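Local coordinates for protein rifin (PDB 7JZI) that belongs to the rifin family of parasite variant surface antigens, which probably engage host immune receptors through a variable domain, at residues 84-88 against 89-93. Sequence-based numbering, arbitrary orientation.
Sequences VREKL and GVIPK
Gly89 donates its backbone N-H to Arg85 O, four residues earlier, at 3.1 Å, the bond bending to 141° at the hydrogen. It nevertheless lies in the carbonyl plane, with a C=O...N angle of 160°. The same N-H makes a second, weak hydrogen bond to Glu86 O at 3.2 Å, so one donor is shared between two carbonyls of the final helical turn. One residue earlier, Leu88 N hydrogen-bonds to Val84 O at 3.2 Å. This is a worked example of a helix C-terminus ended by glycine, here in a largely helical fragment of the rifin: Gly89 turns to positive phi as the first residue past helix 84-88, and the chain swings into the loop leading to helix 101-127. Two apolar groups of the loop then pack against Arg85. With CG1 anti to the carbonyl carbon (chi1 -65°), Val90 brings CG2 3.5 Å from Arg85 O and 3.7 Å from Arg85 CB, crossing the arginine stem at about a right angle. Ile91 brings the end of its longer branch, CD1, to 3.7 Å from Arg85 CB, beside the backbone N of Glu86. Extended from CG to NE, the arginine reaches beyond the turn, where its NH2 hydrogen-bonds to the backbone of another protein's chain and the side chain makes a cation-pi contact with an aromatic residue there. A basic side chain of that same partner satisfies Val90 O, while Leu88 packs on Ala104 and Val108 of helix 101-127.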
ATOM      1  N   VAL B  84      -5.781   6.190  -0.804  1.00 86.20           N
ATOM      2  CA  VAL B  84      -6.012   5.877   0.636  1.00 97.00           C
ATOM      3  C   VAL B  84      -4.679   5.739   1.375  1.00 95.72           C
ATOM      4  O   VAL B  84      -4.676   5.846   2.607  1.00 95.96           O
ATOM      5  CB  VAL B  84      -6.909   4.642   0.822  1.00 94.27           C
ATOM      6  CG1 VAL B  84      -6.112   3.351   0.865  1.00105.37           C
ATOM      7  CG2 VAL B  84      -7.778   4.768   2.061  1.00112.59           C
ATOM      8  N   ARG B  85      -3.586   5.521   0.653  1.00101.00           N
ATOM      9  CA  ARG B  85      -2.285   5.294   1.318  1.00 82.89           C
ATOM     10  C   ARG B  85      -1.942   6.510   2.175  1.00 93.88           C
ATOM     11  O   ARG B  85      -1.383   6.319   3.259  1.00 88.34           O
ATOM     12  CB  ARG B  85      -1.202   5.052   0.268  1.00 83.81           C
ATOM     13  CG  ARG B  85      -0.952   3.590  -0.060  1.00 91.75           C
ATOM     14  CD  ARG B  85       0.065   3.470  -1.175  1.00 71.73           C
ATOM     15  NE  ARG B  85       0.589   2.121  -1.292  1.00 81.86           N
ATOM     16  CZ  ARG B  85       1.387   1.710  -2.266  1.00 91.91           C
ATOM     17  NH1 ARG B  85       1.820   0.464  -2.286  1.00 69.42           N
ATOM     18  NH2 ARG B  85       1.749   2.547  -3.218  1.00110.72           N
ATOM     19  N   GLU B  86      -2.264   7.715   1.715  1.00 99.27           N
ATOM     20  CA  GLU B  86      -1.860   8.930   2.465  1.00 96.99           C
ATOM     21  C   GLU B  86      -2.490   8.880   3.851  1.00100.56           C
ATOM     22  O   GLU B  86      -1.813   9.242   4.821  1.00 99.99           O
ATOM     23  CB  GLU B  86      -2.343  10.183   1.745  1.00102.77           C
ATOM     24  CG  GLU B  86      -1.659  10.426   0.415  1.00123.35           C
ATOM     25  CD  GLU B  86      -2.231  11.596  -0.367  1.00142.61           C
ATOM     26  OE1 GLU B  86      -3.377  11.992  -0.080  1.00147.34           O
ATOM     27  OE2 GLU B  86      -1.527  12.111  -1.255  1.00155.47           O
ATOM     28  N   LYS B  87      -3.743   8.453   3.926  1.00109.27           N
ATOM     29  CA  LYS B  87      -4.439   8.336   5.227  1.00 95.05           C
ATOM     30  C   LYS B  87      -3.737   7.280   6.072  1.00 95.71           C
ATOM     31  O   LYS B  87      -3.657   7.465   7.288  1.00 97.42           O
ATOM     32  CB  LYS B  87      -5.912   8.023   4.967  1.00104.48           C
ATOM     33  CG  LYS B  87      -6.521   8.820   3.820  1.00 96.10           C
ATOM     34  CD  LYS B  87      -8.007   8.617   3.640  1.00118.56           C
ATOM     35  CE  LYS B  87      -8.569   9.440   2.500  1.00127.92           C
ATOM     36  NZ  LYS B  87     -10.046   9.349   2.423  1.00106.04           N
ATOM     37  N   LEU B  88      -3.270   6.207   5.442  1.00 98.31           N
ATOM     38  CA  LEU B  88      -2.609   5.106   6.181  1.00 87.85           C
ATOM     39  C   LEU B  88      -1.329   5.623   6.828  1.00 91.71           C
ATOM     40  O   LEU B  88      -0.949   5.092   7.873  1.00 90.38           O
ATOM     41  CB  LEU B  88      -2.332   3.943   5.228  1.00101.60           C
ATOM     42  CG  LEU B  88      -3.556   3.165   4.750  1.00 99.51           C
ATOM     43  CD1 LEU B  88      -3.174   2.199   3.641  1.00 84.05           C
ATOM     44  CD2 LEU B  88      -4.205   2.415   5.901  1.00101.00           C
ATOM     45  N   GLY B  89      -0.688   6.617   6.222  1.00 98.43           N
ATOM     46  CA  GLY B  89       0.511   7.208   6.837  1.00 88.58           C
ATOM     47  C   GLY B  89       1.780   6.621   6.274  1.00 89.17           C
ATOM     48  O   GLY B  89       2.848   6.931   6.800  1.00108.93           O
ATOM     49  N   VAL B  90       1.667   5.843   5.208  1.00 90.88           N
ATOM     50  CA  VAL B  90       2.844   5.156   4.614  1.00 90.42           C
ATOM     51  C   VAL B  90       3.579   6.109   3.681  1.00 81.66           C
ATOM     52  O   VAL B  90       4.592   5.691   3.121  1.00109.63           O
ATOM     53  CB  VAL B  90       2.409   3.875   3.890  1.00 91.61           C
ATOM     54  CG1 VAL B  90       1.836   2.865   4.866  1.00100.69           C
ATOM     55  CG2 VAL B  90       1.405   4.174   2.794  1.00 82.66           C
ATOM     56  N   ILE B  91       3.090   7.332   3.514  1.00 83.81           N
ATOM     57  CA  ILE B  91       3.865   8.310   2.702  1.00 95.61           C
ATOM     58  C   ILE B  91       4.861   8.967   3.666  1.00 91.35           C
ATOM     59  O   ILE B  91       4.405   9.529   4.669  1.00104.59           O
ATOM     60  CB  ILE B  91       2.979   9.293   1.922  1.00 87.29           C
ATOM     61  CG1 ILE B  91       2.516   8.699   0.590  1.00 97.88           C
ATOM     62  CG2 ILE B  91       3.705  10.609   1.696  1.00112.34           C
ATOM     63  CD1 ILE B  91       1.477   7.616   0.719  1.00112.17           C
ATOM     64  N   PRO B  92       6.195   8.894   3.453  1.00 91.07           N
ATOM     65  CA  PRO B  92       7.162   9.348   4.454  1.00 97.04           C
ATOM     66  C   PRO B  92       7.661  10.764   4.248  1.00 97.00           C
ATOM     67  O   PRO B  92       8.067  11.156   3.148  1.00 89.80           O
ATOM     68  CB  PRO B  92       8.296   8.335   4.294  1.00 92.04           C
ATOM     69  CG  PRO B  92       8.264   7.996   2.820  1.00 93.31           C
ATOM     70  CD  PRO B  92       6.846   8.203   2.328  1.00108.84           C
ATOM     71  N   LYS B  93       7.638  11.527   5.333  1.00 94.37           N
ATOM     72  CA  LYS B  93       8.400  12.758   5.419  1.00 83.65           C
ATOM     73  C   LYS B  93       9.867  12.402   5.600  1.00 97.25           C
ATOM     74  O   LYS B  93      10.200  11.356   6.161  1.00102.73           O
ATOM     75  CB  LYS B  93       7.914  13.598   6.602  1.00 89.52           C
ATOM     76  CG  LYS B  93       7.769  15.091   6.365  1.00 90.66           C
ATOM     77  CD  LYS B  93       7.123  15.742   7.590  1.00 96.64           C
ATOM     78  CE  LYS B  93       6.683  17.180   7.335  1.00101.49           C
ATOM     79  NZ  LYS B  93       7.822  18.115   7.129  1.00 95.85           N
TER